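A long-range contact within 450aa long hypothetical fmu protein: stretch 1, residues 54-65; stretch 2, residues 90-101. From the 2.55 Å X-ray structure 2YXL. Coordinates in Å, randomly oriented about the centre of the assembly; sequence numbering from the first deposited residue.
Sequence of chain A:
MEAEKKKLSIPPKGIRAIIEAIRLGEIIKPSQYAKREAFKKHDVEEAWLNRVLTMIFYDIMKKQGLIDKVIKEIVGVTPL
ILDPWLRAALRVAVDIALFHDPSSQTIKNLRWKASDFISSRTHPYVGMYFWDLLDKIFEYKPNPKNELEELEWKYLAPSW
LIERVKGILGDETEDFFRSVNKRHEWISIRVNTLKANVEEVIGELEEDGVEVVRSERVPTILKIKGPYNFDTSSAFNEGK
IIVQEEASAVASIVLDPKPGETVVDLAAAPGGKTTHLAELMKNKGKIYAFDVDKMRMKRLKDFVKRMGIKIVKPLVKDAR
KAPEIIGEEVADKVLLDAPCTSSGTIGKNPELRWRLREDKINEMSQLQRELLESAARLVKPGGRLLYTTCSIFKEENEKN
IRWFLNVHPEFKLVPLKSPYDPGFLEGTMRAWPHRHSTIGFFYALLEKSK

Stretch 1, residues 54-65: TMIFYDIMKKQG
Stretch 2 90-101: LRVAVDIALFHD

Stretch 1 is helical from Thr54 to Gly65, within a helix that extends beyond it at both ends. Stretch 2 is helical from Leu90 to Phe99, in a helix that begins earlier in the chain. His100 is the first residue after the stretch 2 helix to leave helical phi/psi, at -112/6, and Asp101 follows at 40/71. Most helical residues lie near -64/-43. Within the helices, Lys63 has -106/13 and Phe99 -120/-28. The chain of i to i+4 hydrogen bonds runs from Tyr58 N to Thr54 O (3.1 Å) through Lys63 N to Asp59 O (3.1 Å), and from Val94 N to Leu90 O (2.9 Å) through His100 N to Ile96 O (3.2 Å).

The helices cross almost at right angles, with 100° between their N-to-C directions and 10.1 Å between axes at closest approach. Ile60 CA and Asp95 CA mark the register, 6.3 Å apart. The contact buries 553 Å², both sides summed. Ile56, Asp59, Ile60, Lys63, Arg91, Val92, Asp95 and Ile96 are buried, while Met55, Gln64, Phe99 and His100 remain partly exposed.

Asp95 (chi1 t) points toward stretch 1 and sits as a knob among Ile56, Asp59, Ile60 and Lys63. Asp59 (chi1 t) points back at it. Asp59 OD2 lies 2.7 Å from Asp95 OD2, so close that one acid probably carries a proton. Positive charge is at hand: Lys63 NZ forms a salt bridge to Asp59 OD1 at 2.9 Å. His100 NE2 gives a weak hydrogen bond to Asp95 OD1 at 2.9 Å and lies 3.0 Å from Asp59 OD2.

Lys63 (m, t, t, t) extends over one face of the Phe99 ring. Its NZ is 3.5 Å from the Phe99 ring centroid, a cation-pi contact, while its CD packs over the same ring at 4.1 Å from the centroid. The long aliphatic chain and terminal charge thus serve both ring and acid. Phe99 has chi1 m and chi2 -71°.

His100 (chi1 m, chi2 -65°) has Ile56 CG1 over one face, 4.2 Å from the ring centroid. Met55 (t, m, m) brings SD obliquely to 3.4 Å from His100 CE1.

Apolar branches fill the space beside the acids. Ile56 (m, t) places CD1 4.3 Å from Ile96 CG1. Ile60 (m, t) places CD1 3.9 Å from Val92 CG2 and CG2 4.1 Å from Arg91 CB. Arg91 (m, t, t, chi4 175°) has Gln64 OE1 over one face of its guanidinium, 3.4 Å from Arg91 NH1, at a poor angle for a hydrogen bond. The guanidinium nitrogens are hydrogen-bonded elsewhere in the structure.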

ATOM      1  N   THR A  54       7.923 -14.570  -4.581  1.00 36.54           N
ATOM      2  CA  THR A  54       7.028 -13.590  -3.956  1.00 36.34           C
ATOM      3  C   THR A  54       7.248 -13.553  -2.443  1.00 36.23           C
ATOM      4  O   THR A  54       7.319 -12.478  -1.844  1.00 36.18           O
ATOM      5  CB  THR A  54       5.542 -13.886  -4.284  1.00 36.32           C
ATOM      6  OG1 THR A  54       5.331 -13.742  -5.692  1.00 36.45           O
ATOM      7  CG2 THR A  54       4.600 -12.938  -3.546  1.00 36.07           C
ATOM      8  N   MET A  55       7.362 -14.734  -1.840  1.00 36.09           N
ATOM      9  CA  MET A  55       7.661 -14.862  -0.416  1.00 35.96           C
ATOM     10  C   MET A  55       8.990 -14.179  -0.067  1.00 35.54           C
ATOM     11  O   MET A  55       9.069 -13.440   0.916  1.00 35.57           O
ATOM     12  CB  MET A  55       7.658 -16.345  -0.010  1.00 36.17           C
ATOM     13  CG  MET A  55       7.983 -16.627   1.457  1.00 37.08           C
ATOM     14  SD  MET A  55       9.759 -16.657   1.802  1.00 39.85           S
ATOM     15  CE  MET A  55      10.251 -18.213   1.044  1.00 39.15           C
ATOM     16  N   ILE A  56      10.020 -14.422  -0.878  1.00 35.04           N
ATOM     17  CA  ILE A  56      11.334 -13.799  -0.682  1.00 34.58           C
ATOM     18  C   ILE A  56      11.251 -12.276  -0.854  1.00 34.55           C
ATOM     19  O   ILE A  56      11.817 -11.523  -0.055  1.00 34.35           O
ATOM     20  CB  ILE A  56      12.411 -14.417  -1.620  1.00 34.60           C
ATOM     21  CG1 ILE A  56      12.670 -15.884  -1.241  1.00 34.38           C
ATOM     22  CG2 ILE A  56      13.718 -13.609  -1.576  1.00 34.21           C
ATOM     23  CD1 ILE A  56      13.568 -16.641  -2.207  1.00 34.20           C
ATOM     24  N   PHE A  57      10.527 -11.844  -1.885  1.00 34.45           N
ATOM     25  CA  PHE A  57      10.289 -10.428  -2.160  1.00 34.43           C
ATOM     26  C   PHE A  57       9.789  -9.687  -0.920  1.00 34.43           C
ATOM     27  O   PHE A  57      10.391  -8.693  -0.504  1.00 34.63           O
ATOM     28  CB  PHE A  57       9.301 -10.277  -3.326  1.00 34.47           C
ATOM     29  CG  PHE A  57       8.997  -8.852  -3.694  1.00 34.77           C
ATOM     30  CD1 PHE A  57       7.867  -8.213  -3.184  1.00 34.97           C
ATOM     31  CD2 PHE A  57       9.830  -8.150  -4.565  1.00 34.80           C
ATOM     32  CE1 PHE A  57       7.576  -6.890  -3.526  1.00 35.08           C
ATOM     33  CE2 PHE A  57       9.548  -6.829  -4.914  1.00 34.96           C
ATOM     34  CZ  PHE A  57       8.416  -6.198  -4.393  1.00 35.15           C
ATOM     35  N   TYR A  58       8.707 -10.181  -0.326  1.00 34.28           N
ATOM     36  CA  TYR A  58       8.134  -9.556   0.867  1.00 34.32           C
ATOM     37  C   TYR A  58       8.984  -9.728   2.124  1.00 34.14           C
ATOM     38  O   TYR A  58       8.930  -8.893   3.024  1.00 34.29           O
ATOM     39  CB  TYR A  58       6.700 -10.041   1.116  1.00 34.51           C
ATOM     40  CG  TYR A  58       5.696  -9.488   0.130  1.00 34.61           C
ATOM     41  CD1 TYR A  58       4.974 -10.338  -0.706  1.00 34.33           C
ATOM     42  CD2 TYR A  58       5.478  -8.110   0.022  1.00 34.58           C
ATOM     43  CE1 TYR A  58       4.051  -9.837  -1.617  1.00 34.79           C
ATOM     44  CE2 TYR A  58       4.560  -7.595  -0.890  1.00 34.84           C
ATOM     45  CZ  TYR A  58       3.850  -8.465  -1.704  1.00 35.20           C
ATOM     46  OH  TYR A  58       2.938  -7.969  -2.607  1.00 35.46           O
ATOM     47  N   ASP A  59       9.760 -10.805   2.187  1.00 33.88           N
ATOM     48  CA  ASP A  59      10.691 -11.006   3.291  1.00 33.71           C
ATOM     49  C   ASP A  59      11.784  -9.931   3.273  1.00 33.73           C
ATOM     50  O   ASP A  59      12.167  -9.413   4.324  1.00 33.83           O
ATOM     51  CB  ASP A  59      11.309 -12.406   3.222  1.00 33.78           C
ATOM     52  CG  ASP A  59      11.936 -12.837   4.535  1.00 33.69           C
ATOM     53  OD1 ASP A  59      11.239 -12.827   5.568  1.00 34.11           O
ATOM     54  OD2 ASP A  59      13.125 -13.207   4.533  1.00 34.22           O
ATOM     55  N   ILE A  60      12.272  -9.597   2.076  1.00 33.48           N
ATOM     56  CA  ILE A  60      13.275  -8.545   1.909  1.00 33.42           C
ATOM     57  C   ILE A  60      12.679  -7.170   2.248  1.00 33.77           C
ATOM     58  O   ILE A  60      13.280  -6.397   3.000  1.00 33.85           O
ATOM     59  CB  ILE A  60      13.892  -8.538   0.477  1.00 33.36           C
ATOM     60  CG1 ILE A  60      14.669  -9.836   0.215  1.00 33.16           C
ATOM     61  CG2 ILE A  60      14.802  -7.323   0.283  1.00 32.87           C
ATOM     62  CD1 ILE A  60      14.979 -10.111  -1.245  1.00 32.86           C
ATOM     63  N   MET A  61      11.501  -6.878   1.702  1.00 33.77           N
ATOM     64  CA  MET A  61      10.818  -5.613   1.975  1.00 33.90           C
ATOM     65  C   MET A  61      10.589  -5.424   3.472  1.00 33.83           C
ATOM     66  O   MET A  61      10.878  -4.361   4.021  1.00 33.95           O
ATOM     67  CB  MET A  61       9.486  -5.524   1.210  1.00 34.05           C
ATOM     68  CG  MET A  61       9.631  -5.424  -0.308  1.00 34.17           C
ATOM     69  SD  MET A  61      10.766  -4.114  -0.799  1.00 34.82           S
ATOM     70  CE  MET A  61      10.675  -4.199  -2.584  1.00 34.14           C
ATOM     71  N   LYS A  62      10.096  -6.474   4.123  1.00 33.66           N
ATOM     72  CA  LYS A  62       9.794  -6.462   5.552  1.00 33.53           C
ATOM     73  C   LYS A  62      11.025  -6.218   6.430  1.00 33.48           C
ATOM     74  O   LYS A  62      10.943  -5.490   7.420  1.00 33.44           O
ATOM     75  CB  LYS A  62       9.099  -7.775   5.929  1.00 33.49           C
ATOM     76  CG  LYS A  62       8.588  -7.882   7.353  1.00 33.61           C
ATOM     77  CD  LYS A  62       7.554  -9.002   7.492  1.00 33.61           C
ATOM     78  CE  LYS A  62       8.125 -10.383   7.150  1.00 34.34           C
ATOM     79  NZ  LYS A  62       7.070 -11.452   7.184  1.00 34.54           N
ATOM     80  N   LYS A  63      12.159  -6.808   6.056  1.00 33.43           N
ATOM     81  CA  LYS A  63      13.376  -6.755   6.874  1.00 33.42           C
ATOM     82  C   LYS A  63      14.449  -5.819   6.303  1.00 33.47           C
ATOM     83  O   LYS A  63      15.602  -5.842   6.750  1.00 33.51           O
ATOM     84  CB  LYS A  63      13.956  -8.162   7.039  1.00 33.43           C
ATOM     85  CG  LYS A  63      12.992  -9.167   7.631  1.00 33.61           C
ATOM     86  CD  LYS A  63      13.531 -10.578   7.489  1.00 33.75           C
ATOM     87  CE  LYS A  63      12.604 -11.585   8.147  1.00 32.90           C
ATOM     88  NZ  LYS A  63      13.028 -12.976   7.836  1.00 33.59           N
ATOM     89  N   GLN A  64      14.054  -4.995   5.334  1.00 33.32           N
ATOM     90  CA  GLN A  64      14.976  -4.168   4.552  1.00 33.27           C
ATOM     91  C   GLN A  64      16.017  -3.446   5.404  1.00 33.27           C
ATOM     92  O   GLN A  64      17.221  -3.531   5.131  1.00 33.15           O
ATOM     93  CB  GLN A  64      14.190  -3.158   3.712  1.00 33.29           C
ATOM     94  CG  GLN A  64      14.947  -2.607   2.519  1.00 33.47           C
ATOM     95  CD  GLN A  64      14.283  -1.383   1.918  1.00 33.68           C
ATOM     96  OE1 GLN A  64      13.848  -1.405   0.767  1.00 33.72           O
ATOM     97  NE2 GLN A  64      14.201  -0.308   2.696  1.00 33.33           N
ATOM     98  N   GLY A  65      15.545  -2.749   6.436  1.00 33.18           N
ATOM     99  CA  GLY A  65      16.411  -1.970   7.316  1.00 33.31           C
ATOM    100  C   GLY A  65      17.398  -2.812   8.098  1.00 33.31           C
ATOM    101  O   GLY A  65      18.511  -2.372   8.387  1.00 33.44           O
ATOM    102  N   LEU A  90      22.787  -7.423  -3.243  1.00 30.87           N
ATOM    103  CA  LEU A  90      23.271  -7.644  -1.886  1.00 30.84           C
ATOM    104  C   LEU A  90      22.116  -7.957  -0.928  1.00 31.06           C
ATOM    105  O   LEU A  90      22.231  -8.853  -0.089  1.00 31.21           O
ATOM    106  CB  LEU A  90      24.095  -6.448  -1.396  1.00 30.75           C
ATOM    107  CG  LEU A  90      25.487  -6.225  -2.005  1.00 30.61           C
ATOM    108  CD1 LEU A  90      26.091  -4.936  -1.497  1.00 29.61           C
ATOM    109  CD2 LEU A  90      26.430  -7.400  -1.714  1.00 30.69           C
ATOM    110  N   ARG A  91      21.002  -7.243  -1.078  1.00 30.97           N
ATOM    111  CA  ARG A  91      19.807  -7.487  -0.266  1.00 31.23           C
ATOM    112  C   ARG A  91      19.246  -8.895  -0.485  1.00 31.34           C
ATOM    113  O   ARG A  91      18.903  -9.598   0.469  1.00 31.30           O
ATOM    114  CB  ARG A  91      18.734  -6.432  -0.551  1.00 31.26           C
ATOM    115  CG  ARG A  91      19.012  -5.081   0.088  1.00 31.36           C
ATOM    116  CD  ARG A  91      18.085  -3.994  -0.436  1.00 31.78           C
ATOM    117  NE  ARG A  91      18.191  -2.780   0.376  1.00 32.38           N
ATOM    118  CZ  ARG A  91      17.579  -1.627   0.115  1.00 32.76           C
ATOM    119  NH1 ARG A  91      16.800  -1.491  -0.954  1.00 32.62           N
ATOM    120  NH2 ARG A  91      17.753  -0.597   0.930  1.00 33.14           N
ATOM    121  N   VAL A  92      19.170  -9.296  -1.749  1.00 31.40           N
ATOM    122  CA  VAL A  92      18.705 -10.618  -2.131  1.00 31.40           C
ATOM    123  C   VAL A  92      19.602 -11.712  -1.534  1.00 31.67           C
ATOM    124  O   VAL A  92      19.103 -12.686  -0.951  1.00 31.53           O
ATOM    125  CB  VAL A  92      18.616 -10.740  -3.676  1.00 31.49           C
ATOM    126  CG1 VAL A  92      18.482 -12.195  -4.119  1.00 31.22           C
ATOM    127  CG2 VAL A  92      17.455  -9.903  -4.208  1.00 31.14           C
ATOM    128  N   ALA A  93      20.917 -11.530  -1.664  1.00 31.60           N
ATOM    129  CA  ALA A  93      21.891 -12.517  -1.191  1.00 31.75           C
ATOM    130  C   ALA A  93      21.905 -12.655   0.332  1.00 31.91           C
ATOM    131  O   ALA A  93      21.952 -13.769   0.852  1.00 31.94           O
ATOM    132  CB  ALA A  93      23.288 -12.196  -1.718  1.00 31.62           C
ATOM    133  N   VAL A  94      21.864 -11.525   1.035  1.00 32.18           N
ATOM    134  CA  VAL A  94      21.857 -11.517   2.501  1.00 32.44           C
ATOM    135  C   VAL A  94      20.590 -12.179   3.048  1.00 32.61           C
ATOM    136  O   VAL A  94      20.654 -12.968   3.991  1.00 32.69           O
ATOM    137  CB  VAL A  94      22.040 -10.080   3.074  1.00 32.51           C
ATOM    138  CG1 VAL A  94      21.711 -10.028   4.569  1.00 32.56           C
ATOM    139  CG2 VAL A  94      23.464  -9.582   2.821  1.00 32.42           C
ATOM    140  N   ASP A  95      19.449 -11.872   2.435  1.00 32.75           N
ATOM    141  CA  ASP A  95      18.175 -12.464   2.838  1.00 33.05           C
ATOM    142  C   ASP A  95      18.137 -13.975   2.605  1.00 33.14           C
ATOM    143  O   ASP A  95      17.646 -14.733   3.450  1.00 33.23           O
ATOM    144  CB  ASP A  95      17.021 -11.798   2.091  1.00 33.12           C
ATOM    145  CG  ASP A  95      15.673 -12.202   2.633  1.00 33.69           C
ATOM    146  OD1 ASP A  95      14.920 -12.885   1.907  1.00 34.85           O
ATOM    147  OD2 ASP A  95      15.369 -11.847   3.790  1.00 34.45           O
ATOM    148  N   ILE A  96      18.653 -14.405   1.456  1.00 33.18           N
ATOM    149  CA  ILE A  96      18.679 -15.821   1.109  1.00 33.02           C
ATOM    150  C   ILE A  96      19.631 -16.590   2.031  1.00 33.27           C
ATOM    151  O   ILE A  96      19.287 -17.668   2.521  1.00 33.30           O
ATOM    152  CB  ILE A  96      18.977 -16.040  -0.400  1.00 32.90           C
ATOM    153  CG1 ILE A  96      17.710 -15.766  -1.218  1.00 32.57           C
ATOM    154  CG2 ILE A  96      19.467 -17.453  -0.665  1.00 32.86           C
ATOM    155  CD1 ILE A  96      17.916 -15.703  -2.720  1.00 32.72           C
ATOM    156  N   ALA A  97      20.804 -16.013   2.287  1.00 33.45           N
ATOM    157  CA  ALA A  97      21.815 -16.642   3.141  1.00 33.67           C
ATOM    158  C   ALA A  97      21.398 -16.734   4.611  1.00 33.83           C
ATOM    159  O   ALA A  97      21.656 -17.741   5.266  1.00 33.96           O
ATOM    160  CB  ALA A  97      23.152 -15.924   3.014  1.00 33.50           C
ATOM    161  N   LEU A  98      20.754 -15.687   5.121  1.00 34.12           N
ATOM    162  CA  LEU A  98      20.384 -15.638   6.535  1.00 34.36           C
ATOM    163  C   LEU A  98      19.105 -16.393   6.870  1.00 34.35           C
ATOM    164  O   LEU A  98      18.988 -16.952   7.959  1.00 34.25           O
ATOM    165  CB  LEU A  98      20.251 -14.191   7.025  1.00 34.48           C
ATOM    166  CG  LEU A  98      21.482 -13.286   7.142  1.00 35.11           C
ATOM    167  CD1 LEU A  98      21.087 -11.989   7.843  1.00 35.35           C
ATOM    168  CD2 LEU A  98      22.637 -13.963   7.873  1.00 35.52           C
ATOM    169  N   PHE A  99      18.151 -16.412   5.942  1.00 34.47           N
ATOM    170  CA  PHE A  99      16.798 -16.857   6.277  1.00 34.68           C
ATOM    171  C   PHE A  99      16.253 -18.070   5.519  1.00 34.64           C
ATOM    172  O   PHE A  99      15.427 -18.802   6.053  1.00 34.72           O
ATOM    173  CB  PHE A  99      15.812 -15.686   6.155  1.00 34.85           C
ATOM    174  CG  PHE A  99      16.165 -14.503   7.015  1.00 35.03           C
ATOM    175  CD1 PHE A  99      16.024 -14.562   8.401  1.00 35.37           C
ATOM    176  CD2 PHE A  99      16.634 -13.327   6.440  1.00 35.17           C
ATOM    177  CE1 PHE A  99      16.351 -13.470   9.199  1.00 35.53           C
ATOM    178  CE2 PHE A  99      16.963 -12.229   7.228  1.00 35.14           C
ATOM    179  CZ  PHE A  99      16.822 -12.300   8.609  1.00 35.18           C
ATOM    180  N   HIS A 100      16.712 -18.289   4.291  1.00 34.77           N
ATOM    181  CA  HIS A 100      16.045 -19.253   3.414  1.00 34.71           C
ATOM    182  C   HIS A 100      16.822 -20.527   3.089  1.00 34.82           C
ATOM    183  O   HIS A 100      16.370 -21.326   2.267  1.00 34.77           O
ATOM    184  CB  HIS A 100      15.546 -18.563   2.141  1.00 34.62           C
ATOM    185  CG  HIS A 100      14.676 -17.377   2.409  1.00 34.49           C
ATOM    186  ND1 HIS A 100      13.448 -17.480   3.028  1.00 33.99           N
ATOM    187  CD2 HIS A 100      14.861 -16.059   2.155  1.00 34.47           C
ATOM    188  CE1 HIS A 100      12.915 -16.277   3.140  1.00 34.03           C
ATOM    189  NE2 HIS A 100      13.750 -15.398   2.617  1.00 34.40           N
ATOM    190  N   ASP A 101      17.975 -20.710   3.731  1.00 34.97           N
ATOM    191  CA  ASP A 101      18.774 -21.940   3.612  1.00 35.21           C
ATOM    192  C   ASP A 101      18.823 -22.506   2.176  1.00 35.13           C
ATOM    193  O   ASP A 101      18.224 -23.555   1.895  1.00 35.18           O
ATOM    194  CB  ASP A 101      18.267 -23.004   4.606  1.00 35.32           C
ATOM    195  CG  ASP A 101      19.218 -24.187   4.749  1.00 35.98           C
ATOM    196  OD1 ASP A 101      20.372 -24.107   4.270  1.00 36.98           O
ATOM    197  OD2 ASP A 101      18.809 -25.207   5.345  1.00 36.91           O
TER